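Local atomic coordinates of histidine acid phosphatase (Bifidobacterium longum subsp. infantis, PDB entry 6RXD), a protein that probably removes phosphate groups from inositol polyphosphates such as phytate, and from 2,3-bisphosphoglycerate, as a histidine acid phosphatase of the MINPP1 subfamily. Residues Gly7-Pro15 against Ala339-Asp350; His108-Asn119 against Ala443-Tyr451. All coordinates share one frame; numbering follows the deposited sequence.

Contact 1. Residues Gly7-Pro15 against Ala339-Asp350; sequences GRYYSSKQP and ADDARMFAWALD
Tyr9 lays its ring flat against the first turns of helix 339-350, and most of the contact is apolar. Arg343 CB stands over the middle of the ring in a CH-pi contact, 3.6 Å from the Tyr9 centroid and 6° off the ring normal. With CB directed at the helix, Tyr9 CG anti to the carbonyl carbon (chi1 -48°) lays the ring along it. Its other face carries Arg8 CG, offset toward the rim, so the ring is held between two arginine side chains. Tyr9 CB meets Ala342 CB at 3.9 Å and Ala346 CB at 4.1 Å, where the small alanines let the loop come close. Arg8 NE adds a touch on Ala339 CB at 3.6 Å. A serine in place of Tyr9 would probably leave Arg343 CB without its aromatic face and open a gap between it and Arg8.

The polar link is one hydrogen bond, from Ser11 OG to Asp350 OD1 at 2.7 Å; the hydroxyl arrives above the carboxylate plane, 43° out of it. The other oxygen, Asp350 OD2, is hydrogen-bonded to Tyr429 OH. Behind the loop, helix 301-317 takes up the Arg8 and Tyr9 carbonyls through Tyr312 and Tyr309, while helix 235-245 packs against Met344 and Trp347 of helix 339-357.

Contact 2. Residues His108-Asn119 against Ala443-Tyr451; sequences HYGIGERAYQRN and AANVQWDVY
Arg118 reaches from helix 108-118 to Gln447 and Asp449 on strand 445-451, part of the central mixed sheet of the histidine phosphatase fold; helix and strand run nearly parallel, 14° apart. CG of Arg118 is anti to the backbone N (chi1 -170°), and a bend at chi3 (81°) brings the guanidinium edge to both acceptors. Side-on, Arg118 NE bonds to Asp449 OD2 at 2.9 Å and Arg118 NH2 to Asp449 OD1 at 2.8 Å, a salt bridge with the two planes nearly coplanar. End-on, NH1 and NH2 converge on Gln447 OE1 from one face of the amide. These four bonds fix the rotation of the guanidinium. Arg469 forms a second salt bridge with Asp449 OD2, so two positive groups are likely to stabilise the carboxylate charge.

Toward the start of the strand two side-chain amides bond in succession: Gln447 NE2 donates to Asn445 OD1 at 3.0 Å, and Asn445 ND2 to the backbone Ala443 O. Ile111 CD1 packs on Ala443 CB at 3.8 Å and beside Asn445 ND2, while a water joins Ile111 O to Gln447 NE2. At the helix end, Asn119 sets its amide almost perpendicular to the Asp449 carboxylate, and Asn119 ND2 donates to Asp449 OD1 from above that plane at 3.0 Å.

From the N terminus, the chain first lays 7-15 down as a loop, then builds strand 34-44 and helix 102-118, which carries 108-119. Helix 339-357 brings 339-350 back to the opening loop and closes contact 1 across 323 intervening residues; strand 445-453 later closes contact 2 over an equally long span. The two closures cross, since 108-119 lies between the partners of contact 1 and 443-451 follows both. Contact 1 ties the N-terminal loop to a helical region, and contact 2 fastens a helix to the central sheet. They do not touch, with nearest atoms about 6 Å apart, but Gln14 bonds through its backbone to Met442, just before 443-451.

Contact 1. Residues Gly7-Pro15 against Ala339-Asp350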
loop_
_atom_site.group_PDB
_atom_site.type_symbol
_atom_site.label_atom_id
_atom_site.label_comp_id
_atom_site.label_asym_id
_atom_site.label_seq_id
_atom_site.Cartn_x
_atom_site.Cartn_y
_atom_site.Cartn_z
ATOM N N GLY A 7 -4.719 -5.150 17.804
ATOM C CA GLY A 7 -5.049 -4.856 16.418
ATOM C C GLY A 7 -6.461 -4.327 16.273
ATOM O O GLY A 7 -7.244 -4.535 17.197
ATOM N N ARG A 8 -6.735 -3.610 15.165
ATOM C CA ARG A 8 -8.086 -3.267 14.639
ATOM C C ARG A 8 -8.287 -1.901 13.985
ATOM O O ARG A 8 -7.897 -0.859 14.527
ATOM C CB ARG A 8 -9.175 -3.372 15.675
ATOM C CG ARG A 8 -10.145 -4.491 15.488
ATOM C CD ARG A 8 -11.156 -4.343 16.588
ATOM N NE ARG A 8 -10.635 -3.426 17.603
ATOM C CZ ARG A 8 -10.021 -3.811 18.721
ATOM N NH1 ARG A 8 -9.861 -5.103 18.980
ATOM N NH2 ARG A 8 -9.567 -2.906 19.577
ATOM N N TYR A 9 -8.993 -1.924 12.861
ATOM C CA TYR A 9 -9.323 -0.730 12.101
ATOM C C TYR A 9 -8.112 0.131 11.819
ATOM O O TYR A 9 -8.082 1.316 12.120
ATOM C CB TYR A 9 -10.436 0.059 12.794
ATOM C CG TYR A 9 -11.573 -0.847 13.195
ATOM C CD1 TYR A 9 -12.321 -1.513 12.235
ATOM C CD2 TYR A 9 -11.892 -1.038 14.530
ATOM C CE1 TYR A 9 -13.364 -2.360 12.605
ATOM C CE2 TYR A 9 -12.935 -1.867 14.905
ATOM C CZ TYR A 9 -13.665 -2.523 13.937
ATOM O OH TYR A 9 -14.700 -3.351 14.317
ATOM N N TYR A 10 -7.114 -0.498 11.212
ATOM C CA TYR A 10 -5.899 0.188 10.815
ATOM C C TYR A 10 -5.974 0.769 9.412
ATOM O O TYR A 10 -5.040 1.445 8.983
ATOM C CB TYR A 10 -4.720 -0.787 10.857
ATOM C CG TYR A 10 -4.317 -1.297 12.220
ATOM C CD1 TYR A 10 -3.906 -2.622 12.378
ATOM C CD2 TYR A 10 -4.280 -0.459 13.328
ATOM C CE1 TYR A 10 -3.496 -3.108 13.612
ATOM C CE2 TYR A 10 -3.874 -0.943 14.580
ATOM C CZ TYR A 10 -3.479 -2.262 14.702
ATOM O OH TYR A 10 -3.063 -2.750 15.925
ATOM N N SER A 11 -7.064 0.505 8.682
ATOM C CA SER A 11 -7.196 1.010 7.316
ATOM C C SER A 11 -5.983 0.555 6.499
ATOM O O SER A 11 -5.447 -0.514 6.746
ATOM C CB SER A 11 -7.359 2.541 7.324
ATOM O OG SER A 11 -7.447 3.098 6.008
ATOM N N SER A 12 -5.535 1.350 5.538
ATOM C CA SER A 12 -4.408 0.922 4.697
ATOM C C SER A 12 -3.044 0.962 5.417
ATOM O O SER A 12 -2.007 0.745 4.798
ATOM C CB SER A 12 -4.356 1.735 3.404
ATOM O OG SER A 12 -4.063 3.083 3.701
ATOM N N LYS A 13 -3.052 1.225 6.722
ATOM C CA LYS A 13 -1.844 1.067 7.538
ATOM C C LYS A 13 -1.784 -0.324 8.151
ATOM O O LYS A 13 -0.880 -0.624 8.913
ATOM C CB LYS A 13 -1.791 2.114 8.663
ATOM C CG LYS A 13 -1.025 3.383 8.342
ATOM C CD LYS A 13 -1.520 4.082 7.105
ATOM C CE LYS A 13 -0.828 5.444 6.967
ATOM N NZ LYS A 13 -0.878 5.965 5.584
ATOM N N GLN A 14 -2.740 -1.184 7.817
ATOM C CA GLN A 14 -2.719 -2.557 8.309
ATOM C C GLN A 14 -1.356 -3.221 8.063
ATOM O O GLN A 14 -0.881 -3.291 6.920
ATOM C CB GLN A 14 -3.807 -3.360 7.584
ATOM C CG GLN A 14 -3.728 -4.863 7.800
ATOM C CD GLN A 14 -3.959 -5.251 9.231
ATOM O OE1 GLN A 14 -4.950 -4.831 9.847
ATOM N NE2 GLN A 14 -3.058 -6.067 9.782
ATOM N N PRO A 15 -0.704 -3.708 9.130
ATOM C CA PRO A 15 0.547 -4.419 8.843
ATOM C C PRO A 15 0.316 -5.704 8.036
ATOM O O PRO A 15 -0.688 -6.409 8.226
ATOM C CB PRO A 15 1.077 -4.754 10.241
ATOM C CG PRO A 15 0.515 -3.640 11.115
ATOM C CD PRO A 15 -0.878 -3.446 10.570
ATOM N N ALA A 339 -13.228 1.280 20.136
ATOM C CA ALA A 339 -12.810 0.593 18.913
ATOM C C ALA A 339 -13.776 0.928 17.783
ATOM O O ALA A 339 -13.386 1.016 16.617
ATOM C CB ALA A 339 -12.754 -0.908 19.134
ATOM N N ASP A 340 -15.044 1.122 18.130
ATOM C CA ASP A 340 -16.031 1.505 17.130
ATOM C C ASP A 340 -15.775 2.914 16.610
ATOM O O ASP A 340 -16.171 3.258 15.492
ATOM C CB ASP A 340 -17.450 1.376 17.686
ATOM C CG ASP A 340 -17.948 -0.055 17.668
ATOM O OD1 ASP A 340 -17.397 -0.870 16.892
ATOM O OD2 ASP A 340 -18.890 -0.361 18.424
ATOM N N ASP A 341 -15.110 3.735 17.414
ATOM C CA ASP A 341 -14.700 5.040 16.923
ATOM C C ASP A 341 -13.596 4.863 15.883
ATOM O O ASP A 341 -13.617 5.518 14.846
ATOM C CB ASP A 341 -14.223 5.944 18.067
ATOM C CG ASP A 341 -15.333 6.300 19.043
ATOM O OD1 ASP A 341 -16.516 6.332 18.645
ATOM O OD2 ASP A 341 -15.007 6.573 20.212
ATOM N N ALA A 342 -12.633 3.983 16.167
ATOM C CA ALA A 342 -11.583 3.670 15.189
ATOM C C ALA A 342 -12.187 3.232 13.858
ATOM O O ALA A 342 -11.692 3.601 12.789
ATOM C CB ALA A 342 -10.625 2.584 15.719
ATOM N N ARG A 343 -13.259 2.446 13.922
ATOM C CA ARG A 343 -13.926 1.972 12.716
ATOM C C ARG A 343 -14.495 3.149 11.915
ATOM O O ARG A 343 -14.425 3.166 10.692
ATOM C CB ARG A 343 -15.023 0.970 13.095
ATOM C CG ARG A 343 -15.854 0.436 11.942
ATOM C CD ARG A 343 -16.989 -0.440 12.483
ATOM N NE ARG A 343 -17.846 -0.941 11.416
ATOM C CZ ARG A 343 -18.893 -0.281 10.938
ATOM N NH1 ARG A 343 -19.619 -0.805 9.961
ATOM N NH2 ARG A 343 -19.213 0.907 11.440
ATOM N N MET A 344 -15.051 4.140 12.616
ATOM C CA MET A 344 -15.547 5.348 11.954
ATOM C C MET A 344 -14.409 6.111 11.273
ATOM O O MET A 344 -14.562 6.596 10.152
ATOM C CB MET A 344 -16.254 6.284 12.944
ATOM C CG MET A 344 -17.539 5.727 13.528
ATOM S SD MET A 344 -18.758 5.360 12.258
ATOM C CE MET A 344 -18.907 6.958 11.462
ATOM N N PHE A 345 -13.278 6.254 11.964
ATOM C CA PHE A 345 -12.135 6.978 11.404
ATOM C C PHE A 345 -11.530 6.226 10.225
ATOM O O PHE A 345 -11.109 6.833 9.236
ATOM C CB PHE A 345 -11.075 7.214 12.484
ATOM C CG PHE A 345 -11.609 7.914 13.707
ATOM C CD1 PHE A 345 -12.553 8.919 13.582
ATOM C CD2 PHE A 345 -11.199 7.536 14.980
ATOM C CE1 PHE A 345 -13.060 9.563 14.706
ATOM C CE2 PHE A 345 -11.713 8.169 16.113
ATOM C CZ PHE A 345 -12.645 9.188 15.967
ATOM N N ALA A 346 -11.490 4.901 10.337
ATOM C CA ALA A 346 -11.046 4.062 9.230
ATOM C C ALA A 346 -11.931 4.247 8.010
ATOM O O ALA A 346 -11.441 4.263 6.886
ATOM C CB ALA A 346 -11.021 2.586 9.643
ATOM N N TRP A 347 -13.237 4.360 8.222
ATOM C CA TRP A 347 -14.125 4.589 7.084
ATOM C C TRP A 347 -13.833 5.930 6.451
ATOM O O TRP A 347 -13.782 6.038 5.233
ATOM C CB TRP A 347 -15.588 4.527 7.506
ATOM C CG TRP A 347 -16.509 5.070 6.469
ATOM C CD1 TRP A 347 -16.815 4.508 5.252
ATOM C CD2 TRP A 347 -17.280 6.273 6.559
ATOM N NE1 TRP A 347 -17.714 5.308 4.578
ATOM C CE2 TRP A 347 -18.016 6.394 5.361
ATOM C CE3 TRP A 347 -17.401 7.273 7.527
ATOM C CZ2 TRP A 347 -18.879 7.468 5.115
ATOM C CZ3 TRP A 347 -18.256 8.347 7.278
ATOM C CH2 TRP A 347 -18.983 8.432 6.085
ATOM N N ALA A 348 -13.653 6.958 7.277
ATOM C CA ALA A 348 -13.337 8.284 6.754
ATOM C C ALA A 348 -12.069 8.242 5.880
ATOM O O ALA A 348 -12.039 8.839 4.800
ATOM C CB ALA A 348 -13.181 9.282 7.898
ATOM N N LEU A 349 -11.034 7.535 6.326
ATOM C CA LEU A 349 -9.813 7.428 5.519
ATOM C C LEU A 349 -10.016 6.566 4.270
ATOM O O LEU A 349 -9.569 6.927 3.166
ATOM C CB LEU A 349 -8.646 6.880 6.337
ATOM C CG LEU A 349 -8.124 7.808 7.434
ATOM C CD1 LEU A 349 -6.791 7.284 7.977
ATOM C CD2 LEU A 349 -7.969 9.215 6.889
ATOM N N ASP A 350 -10.676 5.426 4.448
ATOM C CA ASP A 350 -10.886 4.508 3.340
ATOM C C ASP A 350 -11.717 5.175 2.262
ATOM O O ASP A 350 -11.479 4.960 1.090
ATOM C CB ASP A 350 -11.612 3.247 3.802
ATOM C CG ASP A 350 -10.683 2.203 4.400
ATOM O OD1 ASP A 350 -9.443 2.362 4.317
ATOM O OD2 ASP A 350 -11.207 1.198 4.933
#

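Contact 2. Residues His108-Asn119 against Ala443-Tyr451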
loop_
_atom_site.group_PDB
_atom_site.type_symbol
_atom_site.label_atom_id
_atom_site.label_comp_id
_atom_site.label_asym_id
_atom_site.label_seq_id
_atom_site.Cartn_x
_atom_site.Cartn_y
_atom_site.Cartn_z
ATOM N N HIS A 108 9.097 -7.306 3.790
ATOM C CA HIS A 108 9.679 -7.594 2.485
ATOM C C HIS A 108 10.723 -8.701 2.518
ATOM O O HIS A 108 10.824 -9.492 1.580
ATOM C CB HIS A 108 10.185 -6.308 1.833
ATOM C CG HIS A 108 9.086 -5.528 1.194
ATOM N ND1 HIS A 108 8.705 -5.730 -0.116
ATOM C CD2 HIS A 108 8.221 -4.622 1.704
ATOM C CE1 HIS A 108 7.672 -4.958 -0.395
ATOM N NE2 HIS A 108 7.352 -4.277 0.694
ATOM N N TYR A 109 11.477 -8.780 3.606
ATOM C CA TYR A 109 12.432 -9.872 3.760
ATOM C C TYR A 109 11.698 -11.216 3.690
ATOM O O TYR A 109 12.124 -12.133 2.986
ATOM C CB TYR A 109 13.167 -9.708 5.089
ATOM C CG TYR A 109 14.300 -10.693 5.299
ATOM C CD1 TYR A 109 15.613 -10.339 5.010
ATOM C CD2 TYR A 109 14.052 -11.970 5.793
ATOM C CE1 TYR A 109 16.649 -11.228 5.204
ATOM C CE2 TYR A 109 15.084 -12.871 5.987
ATOM C CZ TYR A 109 16.379 -12.491 5.689
ATOM O OH TYR A 109 17.411 -13.381 5.887
ATOM N N GLY A 110 10.574 -11.320 4.394
ATOM C CA GLY A 110 9.818 -12.562 4.413
ATOM C C GLY A 110 9.172 -12.871 3.078
ATOM O O GLY A 110 9.165 -14.014 2.624
ATOM N N ILE A 111 8.620 -11.849 2.437
ATOM C CA ILE A 111 8.010 -12.040 1.124
ATOM C C ILE A 111 9.063 -12.562 0.132
ATOM O O ILE A 111 8.785 -13.476 -0.653
ATOM C CB ILE A 111 7.350 -10.749 0.604
ATOM C CG1 ILE A 111 6.180 -10.347 1.514
ATOM C CG2 ILE A 111 6.821 -10.961 -0.824
ATOM C CD1 ILE A 111 5.628 -8.930 1.237
ATOM N N GLY A 112 10.269 -11.998 0.193
ATOM C CA GLY A 112 11.379 -12.440 -0.649
ATOM C C GLY A 112 11.841 -13.863 -0.377
ATOM O O GLY A 112 12.062 -14.633 -1.320
ATOM N N GLU A 113 12.003 -14.212 0.901
ATOM C CA GLU A 113 12.317 -15.594 1.284
ATOM C C GLU A 113 11.311 -16.560 0.676
ATOM O O GLU A 113 11.681 -17.572 0.078
ATOM C CB GLU A 113 12.218 -15.795 2.797
ATOM C CG GLU A 113 13.204 -15.097 3.679
ATOM C CD GLU A 113 13.041 -15.552 5.125
ATOM O OE1 GLU A 113 11.930 -15.395 5.682
ATOM O OE2 GLU A 113 14.011 -16.097 5.690
ATOM N N ARG A 114 10.026 -16.262 0.861
ATOM C CA ARG A 114 8.981 -17.177 0.417
ATOM C C ARG A 114 8.798 -17.178 -1.103
ATOM O O ARG A 114 8.319 -18.160 -1.672
ATOM C CB ARG A 114 7.655 -16.868 1.131
ATOM C CG ARG A 114 7.745 -17.036 2.644
ATOM C CD ARG A 114 6.396 -16.843 3.326
ATOM N NE ARG A 114 5.902 -15.471 3.174
ATOM C CZ ARG A 114 6.183 -14.477 4.015
ATOM N NH1 ARG A 114 6.952 -14.686 5.077
ATOM N NH2 ARG A 114 5.700 -13.266 3.797
ATOM N N ALA A 115 9.182 -16.089 -1.763
ATOM C CA ALA A 115 9.158 -16.071 -3.222
ATOM C C ALA A 115 10.153 -17.092 -3.781
ATOM O O ALA A 115 9.841 -17.824 -4.727
ATOM C CB ALA A 115 9.439 -14.666 -3.769
ATOM N N TYR A 116 11.346 -17.159 -3.201
ATOM C CA TYR A 116 12.282 -18.187 -3.643
ATOM C C TYR A 116 11.738 -19.574 -3.323
ATOM O O TYR A 116 11.764 -20.474 -4.169
ATOM C CB TYR A 116 13.673 -18.029 -3.010
ATOM C CG TYR A 116 14.505 -19.260 -3.257
ATOM C CD1 TYR A 116 14.983 -19.551 -4.532
ATOM C CD2 TYR A 116 14.768 -20.163 -2.235
ATOM C CE1 TYR A 116 15.730 -20.710 -4.780
ATOM C CE2 TYR A 116 15.516 -21.318 -2.475
ATOM C CZ TYR A 116 15.988 -21.578 -3.744
ATOM O OH TYR A 116 16.716 -22.718 -3.979
ATOM N N GLN A 117 11.254 -19.739 -2.096
ATOM C CA GLN A 117 10.836 -21.047 -1.608
ATOM C C GLN A 117 9.699 -21.641 -2.433
ATOM O O GLN A 117 9.714 -22.837 -2.751
ATOM C CB GLN A 117 10.471 -20.965 -0.122
ATOM C CG GLN A 117 11.698 -20.789 0.762
ATOM C CD GLN A 117 11.378 -20.441 2.199
ATOM O OE1 GLN A 117 10.243 -20.108 2.535
ATOM N NE2 GLN A 117 12.392 -20.505 3.060
ATOM N N ARG A 118 8.735 -20.804 -2.806
ATOM C CA ARG A 118 7.597 -21.272 -3.592
ATOM C C ARG A 118 8.016 -21.709 -4.987
ATOM O O ARG A 118 7.410 -22.608 -5.579
ATOM C CB ARG A 118 6.512 -20.196 -3.694
ATOM C CG ARG A 118 5.213 -20.720 -4.302
ATOM C CD ARG A 118 4.125 -19.661 -4.264
ATOM N NE ARG A 118 4.242 -18.700 -5.364
ATOM C CZ ARG A 118 4.683 -17.452 -5.233
ATOM N NH1 ARG A 118 5.069 -16.991 -4.049
ATOM N NH2 ARG A 118 4.738 -16.659 -6.293
ATOM N N ASN A 119 9.051 -21.065 -5.515
ATOM C CA ASN A 119 9.511 -21.366 -6.859
ATOM C C ASN A 119 10.932 -21.867 -6.865
ATOM O O ASN A 119 11.714 -21.518 -7.744
ATOM C CB ASN A 119 9.375 -20.158 -7.783
ATOM C CG ASN A 119 7.989 -20.049 -8.380
ATOM O OD1 ASN A 119 7.550 -20.925 -9.130
ATOM N ND2 ASN A 119 7.297 -18.979 -8.052
ATOM N N ALA A 443 2.896 -3.560 2.433
ATOM C CA ALA A 443 3.510 -4.646 1.654
ATOM C C ALA A 443 2.519 -5.479 0.842
ATOM O O ALA A 443 2.815 -6.605 0.462
ATOM C CB ALA A 443 4.388 -5.564 2.554
ATOM N N ALA A 444 1.350 -4.923 0.555
ATOM C CA ALA A 444 0.380 -5.618 -0.291
ATOM C C ALA A 444 1.055 -6.052 -1.578
ATOM O O ALA A 444 1.843 -5.311 -2.140
ATOM C CB ALA A 444 -0.811 -4.696 -0.616
ATOM N N ASN A 445 0.733 -7.246 -2.057
ATOM C CA ASN A 445 1.383 -7.713 -3.263
ATOM C C ASN A 445 0.543 -8.680 -4.080
ATOM O O ASN A 445 -0.290 -9.421 -3.548
ATOM C CB ASN A 445 2.762 -8.317 -2.946
ATOM C CG ASN A 445 2.684 -9.544 -2.056
ATOM O OD1 ASN A 445 2.691 -10.680 -2.535
ATOM N ND2 ASN A 445 2.599 -9.320 -0.758
ATOM N N VAL A 446 0.776 -8.655 -5.384
ATOM C CA VAL A 446 0.174 -9.614 -6.286
ATOM C C VAL A 446 1.322 -10.378 -6.919
ATOM O O VAL A 446 2.300 -9.774 -7.348
ATOM C CB VAL A 446 -0.642 -8.901 -7.382
ATOM C CG1 VAL A 446 -1.058 -9.888 -8.477
ATOM C CG2 VAL A 446 -1.878 -8.203 -6.761
ATOM N N GLN A 447 1.221 -11.701 -6.954
ATOM C CA GLN A 447 2.241 -12.526 -7.604
ATOM C C GLN A 447 1.570 -13.485 -8.583
ATOM O O GLN A 447 0.496 -14.027 -8.294
ATOM C CB GLN A 447 3.026 -13.314 -6.552
ATOM C CG GLN A 447 3.764 -12.425 -5.538
ATOM C CD GLN A 447 4.667 -13.211 -4.627
ATOM O OE1 GLN A 447 5.390 -14.109 -5.068
ATOM N NE2 GLN A 447 4.636 -12.880 -3.342
ATOM N N TRP A 448 2.183 -13.692 -9.744
ATOM C CA TRP A 448 1.673 -14.691 -10.684
ATOM C C TRP A 448 2.759 -15.711 -10.928
ATOM O O TRP A 448 3.921 -15.335 -11.140
ATOM C CB TRP A 448 1.334 -14.068 -12.039
ATOM C CG TRP A 448 0.131 -13.169 -12.080
ATOM C CD1 TRP A 448 -0.679 -12.806 -11.042
ATOM C CD2 TRP A 448 -0.381 -12.512 -13.241
ATOM N NE1 TRP A 448 -1.666 -11.954 -11.493
ATOM C CE2 TRP A 448 -1.502 -11.761 -12.841
ATOM C CE3 TRP A 448 0.003 -12.495 -14.585
ATOM C CZ2 TRP A 448 -2.249 -10.986 -13.741
ATOM C CZ3 TRP A 448 -0.733 -11.726 -15.482
ATOM C CH2 TRP A 448 -1.851 -10.990 -15.051
ATOM N N ASP A 449 2.377 -16.988 -10.938
ATOM C CA ASP A 449 3.284 -18.064 -11.339
ATOM C C ASP A 449 2.864 -18.596 -12.698
ATOM O O ASP A 449 1.673 -18.766 -12.951
ATOM C CB ASP A 449 3.231 -19.211 -10.331
ATOM C CG ASP A 449 3.667 -18.793 -8.946
ATOM O OD1 ASP A 449 4.553 -17.928 -8.834
ATOM O OD2 ASP A 449 3.113 -19.323 -7.963
ATOM N N VAL A 450 3.842 -18.877 -13.562
ATOM C CA VAL A 450 3.537 -19.356 -14.904
ATOM C C VAL A 450 4.256 -20.665 -15.166
ATOM O O VAL A 450 5.472 -20.762 -14.983
ATOM C CB VAL A 450 3.955 -18.330 -15.983
ATOM C CG1 VAL A 450 3.536 -18.810 -17.378
ATOM C CG2 VAL A 450 3.342 -16.972 -15.686
ATOM N N TYR A 451 3.495 -21.673 -15.574
ATOM C CA TYR A 451 4.056 -22.981 -15.876
ATOM C C TYR A 451 3.770 -23.323 -17.333
ATOM O O TYR A 451 2.896 -22.719 -17.964
ATOM C CB TYR A 451 3.423 -24.050 -14.985
ATOM C CG TYR A 451 3.936 -24.158 -13.557
ATOM C CD1 TYR A 451 4.244 -25.397 -13.017
ATOM C CD2 TYR A 451 4.095 -23.039 -12.748
ATOM C CE1 TYR A 451 4.681 -25.526 -11.710
ATOM C CE2 TYR A 451 4.543 -23.162 -11.430
ATOM C CZ TYR A 451 4.828 -24.404 -10.925
ATOM O OH TYR A 451 5.267 -24.539 -9.625
HETATM O O HOH W 1 6.257 -14.506 -1.519
HETATM O O HOH W 2 5.413 -22.330 -8.009
#